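Local coordinates for protein hydrogenase maturation factor (PDB 3VTH) that probably transfers the carbamoyl group of carbamoyl phosphate, with use of ATP, to the C-terminal cysteine of HypE during [NiFe]-hydrogenase maturation, at residues 23-26 against 27-30; 70-73 against 74-77; 112-115 against 116-119; 162-165 against 166-169. One frame throughout, in Å; residues are numbered along the deposited sequence.

Contact 1 (23-26 against 27-30); sequences VGFR and PFVF. With PO4 (phosphate ion), chain E.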
ATOM      1  N   VAL A  23     -12.719 -18.311   2.490  1.00 24.08           N
ATOM      2  CA  VAL A  23     -12.435 -18.514   1.069  1.00 23.54           C
ATOM      3  C   VAL A  23     -13.315 -19.637   0.525  1.00 24.12           C
ATOM      4  O   VAL A  23     -13.166 -20.063  -0.616  1.00 25.50           O
ATOM      5  CB  VAL A  23     -10.910 -18.787   0.806  1.00 23.84           C
ATOM      6  CG1 VAL A  23     -10.049 -17.660   1.391  1.00 23.13           C
ATOM      7  CG2 VAL A  23     -10.451 -20.136   1.423  1.00 21.86           C
ATOM      8  N   GLY A  24     -14.249 -20.113   1.341  1.00 24.13           N
ATOM      9  CA  GLY A  24     -15.058 -21.279   0.963  1.00 24.09           C
ATOM     10  C   GLY A  24     -14.273 -22.579   0.979  1.00 24.30           C
ATOM     11  O   GLY A  24     -14.594 -23.518   0.238  1.00 24.41           O
ATOM     12  N   PHE A  25     -13.266 -22.658   1.846  1.00 23.37           N
ATOM     13  CA  PHE A  25     -12.502 -23.892   1.980  1.00 23.86           C
ATOM     14  C   PHE A  25     -13.306 -25.041   2.610  1.00 24.32           C
ATOM     15  O   PHE A  25     -13.156 -26.192   2.213  1.00 24.79           O
ATOM     16  CB  PHE A  25     -11.205 -23.653   2.746  1.00 23.40           C
ATOM     17  CG  PHE A  25      -9.978 -24.201   2.063  1.00 23.99           C
ATOM     18  CD1 PHE A  25      -8.824 -23.424   1.961  1.00 23.78           C
ATOM     19  CD2 PHE A  25      -9.970 -25.495   1.530  1.00 24.89           C
ATOM     20  CE1 PHE A  25      -7.662 -23.928   1.346  1.00 26.38           C
ATOM     21  CE2 PHE A  25      -8.815 -26.019   0.912  1.00 26.71           C
ATOM     22  CZ  PHE A  25      -7.664 -25.235   0.818  1.00 26.72           C
ATOM     23  N   ARG A  26     -14.153 -24.737   3.583  1.00 24.26           N
ATOM     24  CA  ARG A  26     -14.991 -25.771   4.198  1.00 24.28           C
ATOM     25  C   ARG A  26     -15.963 -26.402   3.195  1.00 25.02           C
ATOM     26  O   ARG A  26     -15.943 -27.618   3.041  1.00 25.51           O
ATOM     27  CB  ARG A  26     -15.671 -25.275   5.481  1.00 24.33           C
ATOM     28  CG  ARG A  26     -14.670 -25.133   6.653  1.00 24.65           C
ATOM     29  CD  ARG A  26     -15.267 -24.399   7.829  1.00 23.79           C
ATOM     30  NE  ARG A  26     -15.457 -22.966   7.543  1.00 22.91           N
ATOM     31  CZ  ARG A  26     -16.006 -22.092   8.387  1.00 23.59           C
ATOM     32  NH1 ARG A  26     -16.428 -22.486   9.596  1.00 24.09           N
ATOM     33  NH2 ARG A  26     -16.120 -20.810   8.027  1.00 24.04           N
ATOM     34  N   PRO A  27     -16.766 -25.588   2.465  1.00 25.55           N
ATOM     35  CA  PRO A  27     -17.629 -26.223   1.456  1.00 26.87           C
ATOM     36  C   PRO A  27     -16.867 -26.940   0.330  1.00 27.50           C
ATOM     37  O   PRO A  27     -17.312 -27.996  -0.118  1.00 28.59           O
ATOM     38  CB  PRO A  27     -18.463 -25.055   0.888  1.00 27.01           C
ATOM     39  CG  PRO A  27     -17.781 -23.803   1.344  1.00 25.93           C
ATOM     40  CD  PRO A  27     -17.108 -24.158   2.646  1.00 25.30           C
ATOM     41  N   PHE A  28     -15.742 -26.372  -0.112  1.00 26.69           N
ATOM     42  CA  PHE A  28     -14.869 -27.018  -1.086  1.00 26.97           C
ATOM     43  C   PHE A  28     -14.444 -28.432  -0.604  1.00 26.13           C
ATOM     44  O   PHE A  28     -14.591 -29.410  -1.326  1.00 26.06           O
ATOM     45  CB  PHE A  28     -13.639 -26.123  -1.352  1.00 27.07           C
ATOM     46  CG  PHE A  28     -12.601 -26.744  -2.259  1.00 29.79           C
ATOM     47  CD1 PHE A  28     -11.340 -27.047  -1.777  1.00 30.46           C
ATOM     48  CD2 PHE A  28     -12.893 -27.026  -3.588  1.00 33.71           C
ATOM     49  CE1 PHE A  28     -10.367 -27.626  -2.604  1.00 32.50           C
ATOM     50  CE2 PHE A  28     -11.928 -27.608  -4.425  1.00 35.27           C
ATOM     51  CZ  PHE A  28     -10.658 -27.897  -3.926  1.00 32.94           C
ATOM     52  N   VAL A  29     -13.957 -28.527   0.627  1.00 25.39           N
ATOM     53  CA  VAL A  29     -13.492 -29.815   1.168  1.00 25.84           C
ATOM     54  C   VAL A  29     -14.650 -30.790   1.274  1.00 26.44           C
ATOM     55  O   VAL A  29     -14.515 -31.959   0.919  1.00 27.06           O
ATOM     56  CB  VAL A  29     -12.758 -29.616   2.525  1.00 25.96           C
ATOM     57  CG1 VAL A  29     -12.648 -30.921   3.336  1.00 25.01           C
ATOM     58  CG2 VAL A  29     -11.363 -29.011   2.263  1.00 25.34           C
ATOM     59  N   PHE A  30     -15.795 -30.304   1.741  1.00 26.38           N
ATOM     60  CA  PHE A  30     -16.971 -31.154   1.844  1.00 27.74           C
ATOM     61  C   PHE A  30     -17.281 -31.804   0.498  1.00 28.71           C
ATOM     62  O   PHE A  30     -17.535 -33.014   0.407  1.00 28.60           O
ATOM     63  CB  PHE A  30     -18.185 -30.350   2.329  1.00 27.37           C
ATOM     64  CG  PHE A  30     -19.447 -31.165   2.413  1.00 29.40           C
ATOM     65  CD1 PHE A  30     -20.283 -31.290   1.308  1.00 29.51           C
ATOM     66  CD2 PHE A  30     -19.803 -31.805   3.603  1.00 29.54           C
ATOM     67  CE1 PHE A  30     -21.472 -32.060   1.378  1.00 33.23           C
ATOM     68  CE2 PHE A  30     -20.983 -32.578   3.689  1.00 31.98           C
ATOM     69  CZ  PHE A  30     -21.817 -32.706   2.582  1.00 31.96           C
TER
HETATM   70  P   PO4 E 803     -14.365 -20.787   4.794  1.00 27.03           P
HETATM   71  O1  PO4 E 803     -15.163 -19.812   3.973  1.00 24.76           O
HETATM   72  O2  PO4 E 803     -13.028 -21.050   4.146  1.00 23.81           O
HETATM   73  O3  PO4 E 803     -14.115 -20.176   6.144  1.00 26.36           O
HETATM   74  O4  PO4 E 803     -15.124 -22.093   4.924  1.00 26.78           O
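Phe25 meets Phe28 one turn on in helix 25-35 because their first torsions send both rings out the same way: chi1 of Phe28 sets CG opposite its own N (175°), while that of Phe25 is an unusual -130°. The rings lie side by side but oblique, with planes at 63°, and touch where Phe25 CE2 comes 3.8 Å from Phe28 CD1. Val29 CG2 joins them at 3.9 Å from Phe25 CD2. The helix starts here, with Gly24 as N-cap: Phe28 N donates to Gly24 O at 3.1 Å, and the next two amides repeat the pattern, Val29 N to Phe25 O and Phe30 N to Arg26 O. The amides leading into and opening this turn grip a phosphate ion, consistent with the phosphate-binding loop of acylphosphatases. Gly24 N reaches O1 of the phosphate at 2.8 Å; Val23 N and Phe25 N share its O2, and Gly22 N binds it as well. Arg26, a predicted active-site residue, bends at chi3 and turns the edge of its guanidinium to the ion, NE donating to phosphate O4 at 2.8 Å and NH2 to phosphate O3 at 2.8 Å. Arg26 N also donates to O4, which thus receives two bonds from the one residue. Were Arg26 an alanine, the phosphate would probably be left to the backbone amides, and Asp152, the salt-bridge partner of NH1, would lose its mate. Around this turn, Val29 packs on Leu49 and Ile51 of strand 48-55, Phe28 on Ile67 of helix 57-69, and Phe30 on Phe93 of strand 93-95.

Contact 2 (70-73 against 74-77); sequences NPPS and LSVI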
ATOM      1  N   ASN A  70      -6.325 -27.341  -7.377  1.00 40.87           N
ATOM      2  CA  ASN A  70      -7.250 -26.208  -7.512  1.00 40.19           C
ATOM      3  C   ASN A  70      -7.914 -25.795  -6.219  1.00 36.44           C
ATOM      4  O   ASN A  70      -9.111 -26.011  -6.026  1.00 34.32           O
ATOM      5  CB  ASN A  70      -8.245 -26.357  -8.672  1.00 42.67           C
ATOM      6  CG  ASN A  70      -9.004 -27.625  -8.622  1.00 45.63           C
ATOM      7  OD1 ASN A  70      -8.563 -28.647  -9.166  1.00 52.29           O
ATOM      8  ND2 ASN A  70     -10.184 -27.583  -8.003  1.00 49.03           N
ATOM      9  N   PRO A  71      -7.116 -25.197  -5.324  1.00 34.44           N
ATOM     10  CA  PRO A  71      -7.647 -24.678  -4.089  1.00 32.16           C
ATOM     11  C   PRO A  71      -8.590 -23.507  -4.385  1.00 30.68           C
ATOM     12  O   PRO A  71      -8.602 -22.983  -5.501  1.00 30.82           O
ATOM     13  CB  PRO A  71      -6.389 -24.185  -3.359  1.00 32.04           C
ATOM     14  CG  PRO A  71      -5.462 -23.810  -4.424  1.00 34.48           C
ATOM     15  CD  PRO A  71      -5.709 -24.794  -5.530  1.00 35.97           C
ATOM     16  N   PRO A  72      -9.374 -23.090  -3.388  1.00 28.89           N
ATOM     17  CA  PRO A  72     -10.296 -21.979  -3.629  1.00 27.73           C
ATOM     18  C   PRO A  72      -9.559 -20.737  -4.134  1.00 27.85           C
ATOM     19  O   PRO A  72      -8.385 -20.528  -3.797  1.00 27.35           O
ATOM     20  CB  PRO A  72     -10.905 -21.736  -2.245  1.00 26.69           C
ATOM     21  CG  PRO A  72     -10.807 -23.135  -1.554  1.00 26.95           C
ATOM     22  CD  PRO A  72      -9.462 -23.608  -2.012  1.00 27.69           C
ATOM     23  N   SER A  73     -10.263 -19.934  -4.933  1.00 27.70           N
ATOM     24  CA  SER A  73      -9.725 -18.767  -5.640  1.00 28.81           C
ATOM     25  C   SER A  73      -9.052 -17.728  -4.735  1.00 27.63           C
ATOM     26  O   SER A  73      -8.057 -17.096  -5.125  1.00 27.84           O
ATOM     27  CB  SER A  73     -10.870 -18.092  -6.410  1.00 29.84           C
ATOM     28  OG  SER A  73     -10.407 -16.953  -7.103  1.00 34.64           O
ATOM     29  N   LEU A  74      -9.608 -17.534  -3.541  1.00 25.91           N
ATOM     30  CA  LEU A  74      -9.076 -16.522  -2.614  1.00 25.86           C
ATOM     31  C   LEU A  74      -8.046 -17.065  -1.625  1.00 25.45           C
ATOM     32  O   LEU A  74      -7.476 -16.297  -0.849  1.00 25.56           O
ATOM     33  CB  LEU A  74     -10.214 -15.849  -1.847  1.00 24.68           C
ATOM     34  CG  LEU A  74     -11.259 -15.046  -2.624  1.00 25.89           C
ATOM     35  CD1 LEU A  74     -12.221 -14.400  -1.592  1.00 24.78           C
ATOM     36  CD2 LEU A  74     -10.630 -13.983  -3.544  1.00 25.59           C
ATOM     37  N   SER A  75      -7.829 -18.379  -1.632  1.00 25.44           N
ATOM     38  CA  SER A  75      -6.863 -18.985  -0.722  1.00 25.65           C
ATOM     39  C   SER A  75      -5.433 -18.568  -1.094  1.00 26.59           C
ATOM     40  O   SER A  75      -5.122 -18.326  -2.260  1.00 27.63           O
ATOM     41  CB  SER A  75      -7.013 -20.523  -0.660  1.00 25.40           C
ATOM     42  OG  SER A  75      -6.481 -21.155  -1.825  1.00 27.88           O
ATOM     43  N   VAL A  76      -4.586 -18.406  -0.081  1.00 26.16           N
ATOM     44  CA  VAL A  76      -3.159 -18.262  -0.298  1.00 27.33           C
ATOM     45  C   VAL A  76      -2.541 -19.277   0.662  1.00 27.70           C
ATOM     46  O   VAL A  76      -2.253 -18.956   1.810  1.00 27.59           O
ATOM     47  CB  VAL A  76      -2.643 -16.830  -0.008  1.00 27.17           C
ATOM     48  CG1 VAL A  76      -1.127 -16.728  -0.275  1.00 29.73           C
ATOM     49  CG2 VAL A  76      -3.429 -15.771  -0.840  1.00 27.03           C
ATOM     50  N   ILE A  77      -2.377 -20.502   0.175  1.00 28.14           N
ATOM     51  CA  ILE A  77      -1.865 -21.610   0.965  1.00 28.56           C
ATOM     52  C   ILE A  77      -0.351 -21.542   1.075  1.00 30.83           C
ATOM     53  O   ILE A  77       0.344 -21.449   0.058  1.00 31.78           O
ATOM     54  CB  ILE A  77      -2.263 -22.970   0.332  1.00 28.46           C
ATOM     55  CG1 ILE A  77      -3.793 -23.122   0.299  1.00 26.65           C
ATOM     56  CG2 ILE A  77      -1.565 -24.150   1.064  1.00 28.89           C
ATOM     57  CD1 ILE A  77      -4.276 -24.346  -0.508  1.00 27.12           C
TER
HETATM   58  O   HOH W   1      -5.706 -19.470  -5.000  1.00 30.88           O
HETATM   59  O   HOH W   2      -5.353 -16.474  -4.186  1.00 17.19           O
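Ser75 grips Pro72 O twice across a type I beta turn, Pro72 to Ser75, in the acylphosphatase-like domain. The hydroxyl makes the shorter bond: Ser75 OG donates to Pro72 O at 2.8 Å, lying in the carbonyl plane on a lone pair. The amide alone closes the turn, Ser75 N to Pro72 O at 3.1 Å, with the donor 59° out of that plane, so the two donors reach the oxygen from distinct directions. A chi1 of 75° makes the first bond possible by tucking OG between the backbone N and the carbonyl carbon of its own residue. Two waters also lie at the turn: one is within hydrogen-bonding distance of Pro72 O and Ser75 O, the other of Ser73 O and Ser75 O. With an alanine at Ser75 the hydroxyl is gone, and Pro72 O is likely to be left with the turn amide as its one protein donor within this turn, the start of the strand being less firmly tied to the proline pair. Further out, the contact becomes apolar. Pro72 lies against Phe25 and Phe28 of helix 25-35, while Leu74 packs on Val23 and Met111. The turn leads from the end of helix 57-69 into strand 76-85, where Val76 pairs through its backbone with Ile19. On the strand side Ile77 reaches back across the turn to the first proline. Ile77 CD1 ends 3.6 Å from Pro71 CB, the same carbon that Ser75 OG approaches to 3.4 Å.

Contact 3 (112-115 against 116-119); sequences GVCE and DCLR. With ZN (zinc ion), chain C.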
ATOM      1  N   GLY A 112     -12.932  -7.499  -4.354  1.00 24.30           N
ATOM      2  CA  GLY A 112     -13.906  -7.047  -5.346  1.00 24.92           C
ATOM      3  C   GLY A 112     -14.889  -8.133  -5.780  1.00 25.52           C
ATOM      4  O   GLY A 112     -14.603  -9.325  -5.654  1.00 25.46           O
ATOM      5  N   VAL A 113     -16.051  -7.705  -6.264  1.00 26.10           N
ATOM      6  CA  VAL A 113     -17.137  -8.587  -6.707  1.00 26.98           C
ATOM      7  C   VAL A 113     -16.626  -9.585  -7.756  1.00 27.82           C
ATOM      8  O   VAL A 113     -15.962  -9.190  -8.720  1.00 27.85           O
ATOM      9  CB  VAL A 113     -18.299  -7.772  -7.311  1.00 27.70           C
ATOM     10  CG1 VAL A 113     -19.508  -8.669  -7.627  1.00 28.55           C
ATOM     11  CG2 VAL A 113     -18.712  -6.624  -6.374  1.00 27.91           C
ATOM     12  N   CYS A 114     -16.916 -10.870  -7.548  1.00 28.02           N
ATOM     13  CA  CYS A 114     -16.549 -11.914  -8.516  1.00 29.03           C
ATOM     14  C   CYS A 114     -17.490 -11.911  -9.716  1.00 30.47           C
ATOM     15  O   CYS A 114     -18.566 -11.308  -9.680  1.00 30.19           O
ATOM     16  CB  CYS A 114     -16.528 -13.309  -7.849  1.00 29.01           C
ATOM     17  SG  CYS A 114     -18.157 -14.003  -7.466  1.00 29.49           S
ATOM     18  N   GLU A 115     -17.093 -12.586 -10.787  1.00 31.79           N
ATOM     19  CA  GLU A 115     -17.934 -12.616 -11.986  1.00 34.00           C
ATOM     20  C   GLU A 115     -19.297 -13.312 -11.781  1.00 33.37           C
ATOM     21  O   GLU A 115     -20.270 -12.939 -12.413  1.00 33.81           O
ATOM     22  CB  GLU A 115     -17.178 -13.199 -13.185  1.00 35.92           C
ATOM     23  CG  GLU A 115     -17.038 -14.715 -13.193  1.00 41.04           C
ATOM     24  CD  GLU A 115     -16.418 -15.249 -14.490  1.00 47.78           C
ATOM     25  OE1 GLU A 115     -17.046 -15.122 -15.566  1.00 51.56           O
ATOM     26  OE2 GLU A 115     -15.303 -15.807 -14.420  1.00 50.35           O
ATOM     27  N   ASP A 116     -19.368 -14.303 -10.896  1.00 32.25           N
ATOM     28  CA  ASP A 116     -20.648 -14.992 -10.623  1.00 32.22           C
ATOM     29  C   ASP A 116     -21.640 -14.088  -9.898  1.00 31.42           C
ATOM     30  O   ASP A 116     -22.811 -14.063 -10.244  1.00 31.83           O
ATOM     31  CB  ASP A 116     -20.449 -16.277  -9.807  1.00 32.01           C
ATOM     32  CG  ASP A 116     -19.668 -17.340 -10.562  1.00 33.96           C
ATOM     33  OD1 ASP A 116     -20.036 -17.646 -11.700  1.00 36.42           O
ATOM     34  OD2 ASP A 116     -18.673 -17.858 -10.020  1.00 36.15           O
ATOM     35  N   CYS A 117     -21.174 -13.353  -8.889  1.00 29.96           N
ATOM     36  CA  CYS A 117     -22.043 -12.408  -8.183  1.00 30.25           C
ATOM     37  C   CYS A 117     -22.489 -11.280  -9.109  1.00 31.36           C
ATOM     38  O   CYS A 117     -23.630 -10.849  -9.044  1.00 32.08           O
ATOM     39  CB  CYS A 117     -21.359 -11.830  -6.938  1.00 28.36           C
ATOM     40  SG  CYS A 117     -21.270 -13.031  -5.571  1.00 29.36           S
ATOM     41  N   LEU A 118     -21.579 -10.805  -9.954  1.00 31.70           N
ATOM     42  CA  LEU A 118     -21.898  -9.741 -10.895  1.00 33.60           C
ATOM     43  C   LEU A 118     -22.991 -10.168 -11.884  1.00 34.96           C
ATOM     44  O   LEU A 118     -23.875  -9.378 -12.204  1.00 35.66           O
ATOM     45  CB  LEU A 118     -20.641  -9.274 -11.644  1.00 33.85           C
ATOM     46  CG  LEU A 118     -20.763  -8.028 -12.536  1.00 36.87           C
ATOM     47  CD1 LEU A 118     -21.185  -6.828 -11.715  1.00 37.76           C
ATOM     48  CD2 LEU A 118     -19.425  -7.741 -13.238  1.00 39.83           C
ATOM     49  N   ARG A 119     -22.918 -11.409 -12.361  1.00 35.53           N
ATOM     50  CA  ARG A 119     -23.963 -11.967 -13.237  1.00 37.66           C
ATOM     51  C   ARG A 119     -25.311 -11.996 -12.514  1.00 36.99           C
ATOM     52  O   ARG A 119     -26.320 -11.573 -13.071  1.00 37.75           O
ATOM     53  CB  ARG A 119     -23.591 -13.384 -13.695  1.00 38.54           C
ATOM     54  CG  ARG A 119     -24.477 -13.944 -14.817  1.00 43.84           C
ATOM     55  CD  ARG A 119     -24.512 -15.485 -14.841  1.00 49.50           C
ATOM     56  NE  ARG A 119     -23.180 -16.069 -14.703  1.00 52.33           N
ATOM     57  CZ  ARG A 119     -22.689 -16.584 -13.578  1.00 52.24           C
ATOM     58  NH1 ARG A 119     -23.419 -16.620 -12.466  1.00 52.99           N
ATOM     59  NH2 ARG A 119     -21.457 -17.067 -13.567  1.00 52.02           N
TER
HETATM   60 ZN    ZN C 801     -19.032 -13.492  -5.402  1.00 27.74          ZN
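The first zinc finger of the protein begins with a CxxC knuckle, in which Cys114 and Cys117 supply two of the four thiolates around a zinc ion. Cys114 SG and Cys117 SG each bind the metal at 2.3 Å, and Cys136 and Cys139 complete the Cys4 site. Cys114 is also the N-cap of helix 115-121. Its chi1 of 73° swings SG over the start of the helix, from where the sulfur both ligates zinc and accepts from Cys117 N at 3.4 Å, a nearly straight bond with an N-H...S angle of 165°. This amide-to-sulfur bond is likely to ease the negative charge on the thiolate. Behind it the helix proper starts, Leu118 N donating to Cys114 O at 3.1 Å and Arg119 N to Glu115 O. The sulfurs remain 3.8 Å apart, Cys114 SG to Cys117 SG, as expected for two ligands of one metal. Farther along the helix, one face of the Arg119 guanidinium lies over Glu115 O; Arg119 NH2 is modelled only 2.4 Å from Asp116 OD1, too close to take literally, so the salt bridge between them is doubtful in detail. Val113 packs on Pro312 and Tyr315 of helix 312-320, and Leu118 also touches Tyr315. Within the knuckle, Val113 CG1 rests 3.7 Å from Cys117 CB.

Contact 4 (162-165 against 166-169); sequences PMCE and KCSR. With ZN (zinc ion), chain D.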
ATOM      1  N   PRO A 162     -29.148 -12.227  11.095  1.00 34.27           N
ATOM      2  CA  PRO A 162     -29.443 -13.665  10.962  1.00 34.90           C
ATOM      3  C   PRO A 162     -30.079 -14.002   9.609  1.00 35.21           C
ATOM      4  O   PRO A 162     -30.908 -13.237   9.109  1.00 36.27           O
ATOM      5  CB  PRO A 162     -30.426 -13.939  12.110  1.00 35.96           C
ATOM      6  CG  PRO A 162     -31.016 -12.634  12.426  1.00 37.20           C
ATOM      7  CD  PRO A 162     -29.931 -11.609  12.178  1.00 34.81           C
ATOM      8  N   MET A 163     -29.679 -15.130   9.029  1.00 34.92           N
ATOM      9  CA  MET A 163     -30.143 -15.534   7.700  1.00 35.51           C
ATOM     10  C   MET A 163     -31.643 -15.787   7.715  1.00 36.37           C
ATOM     11  O   MET A 163     -32.170 -16.383   8.661  1.00 36.06           O
ATOM     12  CB  MET A 163     -29.477 -16.842   7.251  1.00 35.73           C
ATOM     13  CG  MET A 163     -27.990 -16.802   7.016  1.00 37.71           C
ATOM     14  SD  MET A 163     -27.397 -18.481   6.600  1.00 42.76           S
ATOM     15  CE  MET A 163     -27.635 -19.374   8.147  1.00 43.87           C
ATOM     16  N   CYS A 164     -32.311 -15.345   6.652  1.00 36.48           N
ATOM     17  CA  CYS A 164     -33.704 -15.701   6.407  1.00 37.56           C
ATOM     18  C   CYS A 164     -33.787 -17.178   6.003  1.00 38.26           C
ATOM     19  O   CYS A 164     -32.762 -17.823   5.731  1.00 37.40           O
ATOM     20  CB  CYS A 164     -34.298 -14.826   5.304  1.00 37.70           C
ATOM     21  SG  CYS A 164     -33.642 -15.186   3.644  1.00 37.88           S
ATOM     22  N   GLU A 165     -35.009 -17.699   5.962  1.00 39.50           N
ATOM     23  CA  GLU A 165     -35.272 -19.094   5.597  1.00 41.16           C
ATOM     24  C   GLU A 165     -34.687 -19.469   4.229  1.00 39.77           C
ATOM     25  O   GLU A 165     -34.149 -20.560   4.063  1.00 39.18           O
ATOM     26  CB  GLU A 165     -36.785 -19.361   5.635  1.00 43.30           C
ATOM     27  CG  GLU A 165     -37.187 -20.814   5.412  1.00 48.35           C
ATOM     28  CD  GLU A 165     -38.707 -21.036   5.434  1.00 53.61           C
ATOM     29  OE1 GLU A 165     -39.487 -20.087   5.179  1.00 57.17           O
ATOM     30  OE2 GLU A 165     -39.128 -22.180   5.699  1.00 57.19           O
ATOM     31  N   LYS A 166     -34.781 -18.566   3.256  1.00 38.81           N
ATOM     32  CA  LYS A 166     -34.253 -18.855   1.920  1.00 38.78           C
ATOM     33  C   LYS A 166     -32.722 -18.908   1.887  1.00 36.25           C
ATOM     34  O   LYS A 166     -32.133 -19.789   1.247  1.00 35.44           O
ATOM     35  CB  LYS A 166     -34.747 -17.836   0.896  1.00 39.39           C
ATOM     36  CG  LYS A 166     -36.204 -17.989   0.523  1.00 43.51           C
ATOM     37  CD  LYS A 166     -36.454 -17.334  -0.831  1.00 47.94           C
ATOM     38  CE  LYS A 166     -36.935 -15.903  -0.698  1.00 48.55           C
ATOM     39  NZ  LYS A 166     -38.431 -15.892  -0.553  1.00 51.04           N
ATOM     40  N   CYS A 167     -32.081 -17.975   2.579  1.00 35.14           N
ATOM     41  CA  CYS A 167     -30.620 -17.950   2.619  1.00 33.67           C
ATOM     42  C   CYS A 167     -30.083 -19.153   3.379  1.00 33.87           C
ATOM     43  O   CYS A 167     -29.063 -19.721   2.997  1.00 33.61           O
ATOM     44  CB  CYS A 167     -30.110 -16.649   3.230  1.00 32.46           C
ATOM     45  SG  CYS A 167     -30.257 -15.261   2.094  1.00 32.54           S
ATOM     46  N   SER A 168     -30.773 -19.524   4.450  1.00 34.73           N
ATOM     47  CA  SER A 168     -30.426 -20.707   5.235  1.00 36.65           C
ATOM     48  C   SER A 168     -30.554 -22.014   4.431  1.00 37.48           C
ATOM     49  O   SER A 168     -29.729 -22.929   4.584  1.00 37.24           O
ATOM     50  CB  SER A 168     -31.296 -20.782   6.481  1.00 37.88           C
ATOM     51  OG  SER A 168     -30.977 -21.940   7.228  1.00 41.93           O
ATOM     52  N   ARG A 169     -31.536 -22.083   3.548  1.00 38.15           N
ATOM     53  CA  ARG A 169     -31.695 -23.212   2.645  1.00 39.70           C
ATOM     54  C   ARG A 169     -30.529 -23.307   1.681  1.00 38.51           C
ATOM     55  O   ARG A 169     -29.981 -24.343   1.474  1.00 38.58           O
ATOM     56  CB  ARG A 169     -33.031 -23.153   1.890  1.00 40.98           C
ATOM     57  CG  ARG A 169     -34.225 -23.527   2.762  1.00 45.94           C
ATOM     58  CD  ARG A 169     -35.598 -23.696   2.059  1.00 51.74           C
ATOM     59  NE  ARG A 169     -35.774 -22.864   0.874  1.00 56.61           N
ATOM     60  CZ  ARG A 169     -36.668 -21.882   0.737  1.00 58.91           C
ATOM     61  NH1 ARG A 169     -37.524 -21.585   1.697  1.00 60.00           N
ATOM     62  NH2 ARG A 169     -36.707 -21.200  -0.386  1.00 60.55           N
TER
HETATM   63 ZN    ZN D 802     -31.807 -13.871   3.091  1.00 35.94          ZN
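Cys164 and Cys167 meet through metal coordination first: Cys164 SG and Cys167 SG each hold the zinc ion at 2.3 Å, and their sulfurs lie 3.7 Å apart. Hydrogen bonds come next. Cys164 caps helix 165-171, its SG accepting from Cys167 N at 3.4 Å with an N-H...S angle of 161°; a chi1 of 71° turns the sulfur back over the first turn. Cys164 O takes Ser168 N at 2.9 Å, Glu165 O takes Arg169 N, and Ser168 O is hydrogen-bonded to His172 ND1. Between charged groups the contact is looser: Glu165 OE1 stays 4.3 Å from Arg169 NH1, beyond a salt bridge, the carboxylate and guanidinium planes standing 60° apart. The remaining contact is packing. Arg169 lays one guanidinium face over Glu165 O, and Lys166 CA also lies over a face. Met163 CB lies 4.1 Å from Cys167 CB, and the sulfur of Met163 rests near Ser168 CA. Met163 also packs on Arg153 and Val184. With Cys186 and Cys189 as the remaining ligands, the arrangement is the CxxC knuckle of a Cys4 zinc finger, the second in this protein.

In the fold
Along the chain the four contacts come in order, each closing before the next opens. Contacts 1 and 2 both lie in the acylphosphatase range and touch, their centres about 10 Å apart: Phe25 and Phe28 of helix 25-35 pack against the loop leading into strand 76-85, an outermost strand of the five-stranded sheet. Contacts 3 and 4 belong to successive HypF fingers, each heading a short helix, 115-121 and 165-171, with centres about 21 Å apart and without touching. Contact 2 comes within about 6 Å of contact 3, nearest atoms, but only about 18 Å of contact 4. The acylphosphatase-like domain and the first finger thus probably form one connected N-terminal region.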